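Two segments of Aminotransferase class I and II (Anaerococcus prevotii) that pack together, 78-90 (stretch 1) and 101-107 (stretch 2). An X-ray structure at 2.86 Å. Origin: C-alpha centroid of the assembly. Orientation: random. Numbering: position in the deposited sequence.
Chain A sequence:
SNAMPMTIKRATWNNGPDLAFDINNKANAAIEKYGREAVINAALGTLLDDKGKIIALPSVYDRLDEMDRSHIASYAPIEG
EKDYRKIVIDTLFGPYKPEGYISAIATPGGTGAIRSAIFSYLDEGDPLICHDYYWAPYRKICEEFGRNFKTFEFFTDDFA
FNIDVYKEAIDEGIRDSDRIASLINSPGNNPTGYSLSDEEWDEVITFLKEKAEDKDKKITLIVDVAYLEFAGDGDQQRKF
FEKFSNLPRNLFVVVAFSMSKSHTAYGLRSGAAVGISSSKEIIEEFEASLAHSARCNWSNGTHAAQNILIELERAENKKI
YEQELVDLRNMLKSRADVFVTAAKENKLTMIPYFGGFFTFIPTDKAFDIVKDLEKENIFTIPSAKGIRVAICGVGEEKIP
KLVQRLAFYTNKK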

# COMPACT_ATOMS: atom_id res chain seq x y z
N ILE A 78 -2.98 5.18 11.17
CA ILE A 78 -2.97 3.81 10.64
C ILE A 78 -4.30 3.49 9.97
O ILE A 78 -4.34 3.09 8.81
CB ILE A 78 -2.78 2.72 11.75
CG1 ILE A 78 -1.75 3.10 12.82
CG2 ILE A 78 -2.47 1.37 11.12
CD1 ILE A 78 -0.30 2.88 12.44
N GLU A 79 -5.37 3.69 10.73
CA GLU A 79 -6.70 3.23 10.35
C GLU A 79 -7.33 4.14 9.30
O GLU A 79 -8.29 3.75 8.64
CB GLU A 79 -7.59 3.15 11.59
CG GLU A 79 -7.24 2.00 12.54
CD GLU A 79 -6.18 2.34 13.57
OE1 GLU A 79 -5.62 3.46 13.54
OE2 GLU A 79 -5.91 1.47 14.44
N GLY A 80 -6.76 5.33 9.16
CA GLY A 80 -7.32 6.40 8.34
C GLY A 80 -7.85 7.45 9.28
O GLY A 80 -8.10 7.17 10.46
N GLU A 81 -8.00 8.67 8.76
CA GLU A 81 -8.54 9.80 9.52
C GLU A 81 -9.91 9.45 10.11
O GLU A 81 -10.75 8.84 9.44
CB GLU A 81 -8.66 11.04 8.63
CG GLU A 81 -7.34 11.77 8.36
CD GLU A 81 -6.81 12.54 9.56
OE1 GLU A 81 -7.59 12.85 10.49
OE2 GLU A 81 -5.59 12.84 9.59
N LYS A 82 -10.12 9.85 11.36
CA LYS A 82 -11.36 9.58 12.09
C LYS A 82 -12.59 9.94 11.25
O LYS A 82 -13.53 9.16 11.16
CB LYS A 82 -11.34 10.32 13.43
CG LYS A 82 -12.67 10.49 14.16
CD LYS A 82 -12.75 11.89 14.78
CE LYS A 82 -13.88 12.04 15.78
NZ LYS A 82 -13.59 11.32 17.05
N ASP A 83 -12.55 11.11 10.61
CA ASP A 83 -13.64 11.58 9.75
C ASP A 83 -13.75 10.84 8.42
O ASP A 83 -14.86 10.55 7.97
CB ASP A 83 -13.53 13.08 9.53
CG ASP A 83 -13.97 13.89 10.74
OD1 ASP A 83 -14.15 15.12 10.58
OD2 ASP A 83 -14.15 13.30 11.84
N TYR A 84 -12.62 10.55 7.79
CA TYR A 84 -12.58 9.68 6.60
C TYR A 84 -13.31 8.35 6.84
O TYR A 84 -14.19 7.99 6.06
CB TYR A 84 -11.14 9.41 6.16
CG TYR A 84 -10.96 8.43 5.00
CD1 TYR A 84 -10.93 8.89 3.68
CD2 TYR A 84 -10.78 7.06 5.22
CE1 TYR A 84 -10.75 8.02 2.62
CE2 TYR A 84 -10.60 6.17 4.17
CZ TYR A 84 -10.58 6.65 2.87
OH TYR A 84 -10.40 5.79 1.81
N ARG A 85 -12.96 7.64 7.91
CA ARG A 85 -13.63 6.38 8.25
C ARG A 85 -15.14 6.56 8.37
O ARG A 85 -15.91 5.78 7.80
CB ARG A 85 -13.06 5.77 9.53
CG ARG A 85 -11.57 5.48 9.46
CD ARG A 85 -11.01 5.20 10.84
NE ARG A 85 -11.39 3.87 11.30
CZ ARG A 85 -11.07 3.37 12.49
NH1 ARG A 85 -10.39 4.09 13.36
NH2 ARG A 85 -11.45 2.14 12.81
N LYS A 86 -15.56 7.59 9.09
CA LYS A 86 -16.98 7.88 9.24
C LYS A 86 -17.64 8.19 7.88
O LYS A 86 -18.67 7.61 7.55
CB LYS A 86 -17.18 9.04 10.22
CG LYS A 86 -18.62 9.27 10.65
CD LYS A 86 -18.85 10.69 11.14
CE LYS A 86 -20.32 10.96 11.45
NZ LYS A 86 -21.14 11.08 10.22
N ILE A 87 -17.04 9.10 7.11
CA ILE A 87 -17.61 9.54 5.83
C ILE A 87 -17.63 8.43 4.77
O ILE A 87 -18.51 8.42 3.91
CB ILE A 87 -16.94 10.84 5.32
CG1 ILE A 87 -17.33 12.01 6.23
CG2 ILE A 87 -17.35 11.15 3.89
CD1 ILE A 87 -16.34 13.15 6.23
N VAL A 88 -16.69 7.49 4.84
CA VAL A 88 -16.74 6.27 4.02
C VAL A 88 -18.05 5.52 4.26
O VAL A 88 -18.79 5.22 3.32
CB VAL A 88 -15.53 5.33 4.27
CG1 VAL A 88 -15.77 3.96 3.66
CG2 VAL A 88 -14.25 5.92 3.70
N ILE A 89 -18.34 5.24 5.53
CA ILE A 89 -19.53 4.49 5.95
C ILE A 89 -20.82 5.18 5.50
O ILE A 89 -21.74 4.52 5.01
CB ILE A 89 -19.52 4.23 7.48
CG1 ILE A 89 -18.35 3.33 7.86
CG2 ILE A 89 -20.84 3.62 7.94
CD1 ILE A 89 -17.95 3.39 9.31
N ASP A 90 -20.88 6.49 5.66
CA ASP A 90 -22.07 7.24 5.29
C ASP A 90 -22.28 7.25 3.77
O ASP A 90 -23.38 6.98 3.29
CB ASP A 90 -22.00 8.67 5.83
CG ASP A 90 -21.98 8.72 7.36
OD1 ASP A 90 -21.76 9.84 7.90
OD2 ASP A 90 -22.19 7.67 8.01
N TYR A 101 -22.66 -3.47 14.37
CA TYR A 101 -21.44 -2.69 14.51
C TYR A 101 -20.70 -2.59 13.18
O TYR A 101 -20.55 -3.58 12.46
CB TYR A 101 -20.57 -3.28 15.62
CG TYR A 101 -21.27 -3.34 16.96
CD1 TYR A 101 -21.35 -2.20 17.78
CD2 TYR A 101 -21.87 -4.52 17.41
CE1 TYR A 101 -22.00 -2.24 19.00
CE2 TYR A 101 -22.52 -4.57 18.64
CZ TYR A 101 -22.58 -3.43 19.43
OH TYR A 101 -23.23 -3.48 20.65
N ILE A 102 -20.28 -1.38 12.84
CA ILE A 102 -19.62 -1.11 11.57
C ILE A 102 -18.34 -0.30 11.77
O ILE A 102 -18.33 0.72 12.47
CB ILE A 102 -20.58 -0.35 10.61
CG1 ILE A 102 -21.83 -1.19 10.32
CG2 ILE A 102 -19.87 0.03 9.31
CD1 ILE A 102 -22.97 -0.39 9.73
N SER A 103 -17.25 -0.77 11.14
CA SER A 103 -15.98 -0.05 11.14
C SER A 103 -15.30 -0.05 9.78
O SER A 103 -15.40 -1.02 9.03
CB SER A 103 -15.03 -0.60 12.20
OG SER A 103 -13.96 0.29 12.42
N ALA A 104 -14.62 1.05 9.48
CA ALA A 104 -13.91 1.24 8.22
C ALA A 104 -12.43 1.46 8.50
O ALA A 104 -12.08 2.15 9.45
CB ALA A 104 -14.49 2.42 7.47
N ILE A 105 -11.58 0.85 7.68
CA ILE A 105 -10.12 1.02 7.78
C ILE A 105 -9.54 1.37 6.41
O ILE A 105 -9.67 0.59 5.46
CB ILE A 105 -9.42 -0.24 8.33
CG1 ILE A 105 -9.60 -0.36 9.84
CG2 ILE A 105 -7.92 -0.21 8.04
CD1 ILE A 105 -10.79 -1.18 10.26
N ALA A 106 -8.90 2.53 6.32
CA ALA A 106 -8.27 3.00 5.09
C ALA A 106 -7.31 1.95 4.52
O ALA A 106 -6.53 1.35 5.25
CB ALA A 106 -7.54 4.31 5.33
N THR A 107 -7.40 1.75 3.21
CA THR A 107 -6.56 0.79 2.49
C THR A 107 -6.02 1.41 1.19
O THR A 107 -6.59 2.37 0.66
CB THR A 107 -7.37 -0.47 2.12
OG1 THR A 107 -8.59 -0.08 1.49
CG2 THR A 107 -7.65 -1.34 3.37

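The helix that begins at Lys82 lies across strand 101-107 at a steep angle, with 119° between their N-to-C directions and a closest axial approach of 7.6 Å. The strand meets stretch 1 with small side chains at two places: Ala104 and Ala106 both point toward it and have the largest areas covered by it, 82 and 71 Å². In all, 470 Å² is buried, both sides summed.

The clearest bump-and-hollow fit is at Gly80. Its CA lies 3.7 Å from Ala106 CB, so the methyl of the alanine occupies the space that a side chain on Gly80 would need. An ideal CB built on Gly80 would fall 2.7 Å from Ala106 CB, a clash. The backbone makes a second, independent case for glycine: at phi/psi of 108/159° that CB would also be jammed against the carbonyl O of Glu79. Glycine thus forms the hollow and alanine the bump. The same methyl is touched by the ring of Tyr84, with CE2 3.8 Å from Ala106 CB; the tyrosine CA-to-CB bond points sideways, but its t rotamer (chi1 176°) brings the end of the side chain nearer the strand.

The loop before the helix is pinned here by its backbone. Ala106 N donates to Glu79 O at 2.7 Å with an N-H...acceptor angle of 159°, and Ile105 CA approaches the same oxygen, Glu79 O, at 3.4 Å in a CA-H...O contact. Because main-chain atoms make both contacts, they do not depend on the glutamate carboxylate, and the end of that side chain leads away from the strand.

Ala104 sits in a second pocket, lined by three residues about one helical turn apart: Arg85, and then Val88 and Ile89. Ile89 CG1 lies 4.0 Å from Ala104 CB, Arg85 CB 4.2 Å from Ala104 CB, and Val88 CG1 4.3 Å from Ala104 CB. Val88 and Ile89 follow Arg85 by three and four positions, so one helical face presents all three, and each points its CA-to-CB bond toward the strand. Farther along, Ile89 reaches Ile102 with Ile89 CD1 3.9 Å from Ile102 CG2. Both isoleucines adopt the m,t rotamer and point toward the opposing stretch; here two branched side chains meet and fill the space between the backbones.

Arg85 combines packing with polar anchoring. While its CB rests against Ala104, its chain, t at chi2 (166°) but bent at chi3 (p, 75°), places the guanidinium edge beside the strand: Arg85 NE donates to Ala104 O at 2.6 Å and 154°, a short, well-directed bond to a carbonyl. Arg85 NH2 adds a weak hydrogen bond to Ser103 OG at 3.1 Å, with an angle of 131°. Both acceptors lie near the guanidinium plane, as its in-plane N-H groups require. Ser103 points its CA-to-CB bond away from the helix, yet with chi1 in t (-166°) its short side chain keeps OG within reach of Arg85 NH2.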